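Local coordinates for protein dual specificity phosphatase 28 (PDB 5Y15) that hydrolyses a synthetic aryl phosphate in vitro but has almost no detectable activity on phosphotyrosine, its active site being possibly obstructed by bulky side chains, at residues C135-M140 against S169-Y174. The protein carries 2 engineered substitutions. Numbering follows the deposited sequence.
Sequences CTAYLM and SQLQKY
Ala137 and Leu171 lie where the backbones of 135-140 and 169-174 come nearest, with 6.8 Å between the CA of Ala137 and the CA of Leu171. Both segments are helical. The axes of these short segments are 10.8 Å apart at closest approach, and their directions differ by 8°. Side chains bridge the space, in a buried contact of mainly apolar groups.

Leu171 points its CD2 methyl between two residues of the facing helix. This methyl is 3.9 Å from Ala137 CB and 3.8 Å from Met140 CE. Met140 crosses Leu171 at about a right angle. Its chain is extended through chi2 and then bends at chi3 (-78°), which brings the terminal methyl to Leu171. The other methyl of Leu171, CD1, makes a looser contact with Thr136 CG2 at 4.3 Å. Thr136 OG1 is hydrogen-bonded to the carbonyl oxygen of Ala132, one turn earlier in its own helix.

The two segments belong to helices 130-142 and 165-179 of the dual-specificity phosphatase catalytic domain. Helix 130-142 follows the phosphate-binding loop of this family, which contains Ser124, an engineered residue at the position inferred to hold the catalytic cysteine. Helix 165-179 is the last helix of the modelled chain.

Tyr174 has CG anti to its backbone N (chi1 -168°), and its ring reaches across to 135-140. CE2 of Tyr174 is 3.8 Å from Ala137 CB, which approaches the ring obliquely. The Ala137 carbonyl oxygen lies at the ring edge, in plane. Met140 CE is also at the edge, 4.4 Å from Tyr174 CD2. Beyond the ring, the hydroxyl of Tyr174 is hydrogen-bonded to Glu104 of helix 100-115; Leu103 of the same helix touches Ala137.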
loop_
_atom_site.group_PDB
_atom_site.type_symbol
_atom_site.label_atom_id
_atom_site.label_comp_id
_atom_site.label_asym_id
_atom_site.label_seq_id
_atom_site.Cartn_x
_atom_site.Cartn_y
_atom_site.Cartn_z
ATOM N N CYS A 135 -7.102 -11.514 -1.226
ATOM C CA CYS A 135 -6.929 -12.352 -0.032
ATOM C C CYS A 135 -6.304 -13.698 -0.390
ATOM O O CYS A 135 -5.387 -14.183 0.291
ATOM C CB CYS A 135 -8.273 -12.560 0.667
ATOM S SG CYS A 135 -8.752 -11.127 1.618
ATOM N N THR A 136 -6.783 -14.311 -1.469
ATOM C CA THR A 136 -6.231 -15.587 -1.894
ATOM C C THR A 136 -4.742 -15.473 -2.207
ATOM O O THR A 136 -3.915 -16.273 -1.719
ATOM C CB THR A 136 -7.002 -16.060 -3.117
ATOM O OG1 THR A 136 -8.385 -16.122 -2.780
ATOM C CG2 THR A 136 -6.530 -17.413 -3.575
ATOM N N ALA A 137 -4.380 -14.484 -3.026
ATOM C CA ALA A 137 -2.976 -14.295 -3.376
ATOM C C ALA A 137 -2.128 -14.033 -2.134
ATOM O O ALA A 137 -0.962 -14.454 -2.059
ATOM C CB ALA A 137 -2.847 -13.167 -4.408
ATOM N N TYR A 138 -2.673 -13.307 -1.164
ATOM C CA TYR A 138 -1.903 -13.043 0.040
ATOM C C TYR A 138 -1.620 -14.343 0.782
ATOM O O TYR A 138 -0.494 -14.576 1.248
ATOM C CB TYR A 138 -2.619 -12.041 0.952
ATOM C CG TYR A 138 -1.921 -11.916 2.289
ATOM C CD1 TYR A 138 -0.793 -11.119 2.432
ATOM C CD2 TYR A 138 -2.341 -12.659 3.389
ATOM C CE1 TYR A 138 -0.133 -11.023 3.642
ATOM C CE2 TYR A 138 -1.665 -12.586 4.609
ATOM C CZ TYR A 138 -0.565 -11.776 4.723
ATOM O OH TYR A 138 0.089 -11.697 5.930
ATOM N N LEU A 139 -2.632 -15.208 0.896
ATOM C CA LEU A 139 -2.418 -16.468 1.593
ATOM C C LEU A 139 -1.406 -17.342 0.863
ATOM O O LEU A 139 -0.604 -18.037 1.499
ATOM C CB LEU A 139 -3.742 -17.199 1.770
ATOM C CG LEU A 139 -4.714 -16.448 2.676
ATOM C CD1 LEU A 139 -6.024 -17.204 2.707
ATOM C CD2 LEU A 139 -4.116 -16.347 4.080
ATOM N N MET A 140 -1.410 -17.307 -0.470
ATOM C CA MET A 140 -0.433 -18.099 -1.206
ATOM C C MET A 140 0.978 -17.559 -1.025
ATOM O O MET A 140 1.928 -18.333 -0.861
ATOM C CB MET A 140 -0.761 -18.099 -2.696
ATOM C CG MET A 140 -1.730 -19.153 -3.153
ATOM S SD MET A 140 -2.004 -18.917 -4.924
ATOM C CE MET A 140 -3.070 -17.595 -4.834
ATOM N N SER A 169 -7.723 -16.887 -13.551
ATOM C CA SER A 169 -6.626 -17.250 -14.440
ATOM C C SER A 169 -5.328 -16.649 -13.937
ATOM O O SER A 169 -4.289 -17.329 -13.851
ATOM C CB SER A 169 -6.936 -16.755 -15.853
ATOM O OG SER A 169 -5.885 -17.081 -16.742
ATOM N N GLN A 170 -5.395 -15.388 -13.533
ATOM C CA GLN A 170 -4.203 -14.733 -13.016
ATOM C C GLN A 170 -3.728 -15.372 -11.711
ATOM O O GLN A 170 -2.517 -15.436 -11.471
ATOM C CB GLN A 170 -4.500 -13.254 -12.865
ATOM C CG GLN A 170 -4.666 -12.550 -14.229
ATOM C CD GLN A 170 -5.439 -11.279 -14.085
ATOM O OE1 GLN A 170 -5.110 -10.434 -13.248
ATOM N NE2 GLN A 170 -6.488 -11.123 -14.902
ATOM N N LEU A 171 -4.647 -15.888 -10.881
ATOM C CA LEU A 171 -4.246 -16.603 -9.665
ATOM C C LEU A 171 -3.535 -17.910 -9.999
ATOM O O LEU A 171 -2.564 -18.288 -9.335
ATOM C CB LEU A 171 -5.473 -16.874 -8.800
ATOM C CG LEU A 171 -5.974 -15.622 -8.080
ATOM C CD1 LEU A 171 -7.369 -15.838 -7.517
ATOM C CD2 LEU A 171 -5.025 -15.183 -6.991
ATOM N N GLN A 172 -4.006 -18.618 -11.028
ATOM C CA GLN A 172 -3.344 -19.849 -11.436
ATOM C C GLN A 172 -1.925 -19.561 -11.909
ATOM O O GLN A 172 -0.975 -20.265 -11.532
ATOM C CB GLN A 172 -4.150 -20.497 -12.561
ATOM C CG GLN A 172 -5.406 -21.234 -12.104
ATOM C CD GLN A 172 -6.160 -21.869 -13.261
ATOM O OE1 GLN A 172 -6.040 -21.432 -14.408
ATOM N NE2 GLN A 172 -6.980 -22.871 -12.959
ATOM N N LYS A 173 -1.757 -18.485 -12.685
ATOM C CA LYS A 173 -0.425 -18.112 -13.147
ATOM C C LYS A 173 0.450 -17.654 -11.987
ATOM O O LYS A 173 1.650 -17.940 -11.956
ATOM C CB LYS A 173 -0.543 -17.008 -14.203
ATOM C CG LYS A 173 0.782 -16.535 -14.799
ATOM C CD LYS A 173 1.584 -17.716 -15.387
ATOM C CE LYS A 173 1.993 -17.485 -16.844
ATOM N NZ LYS A 173 2.424 -16.073 -17.096
ATOM N N TYR A 174 -0.136 -16.943 -11.022
ATOM C CA TYR A 174 0.613 -16.507 -9.851
ATOM C C TYR A 174 1.104 -17.704 -9.053
ATOM O O TYR A 174 2.231 -17.701 -8.541
ATOM C CB TYR A 174 -0.272 -15.628 -8.982
ATOM C CG TYR A 174 0.415 -14.854 -7.881
ATOM C CD1 TYR A 174 1.431 -13.952 -8.162
ATOM C CD2 TYR A 174 -0.003 -14.974 -6.566
ATOM C CE1 TYR A 174 2.026 -13.197 -7.158
ATOM C CE2 TYR A 174 0.579 -14.224 -5.561
ATOM C CZ TYR A 174 1.602 -13.351 -5.857
ATOM O OH TYR A 174 2.175 -12.605 -4.854
#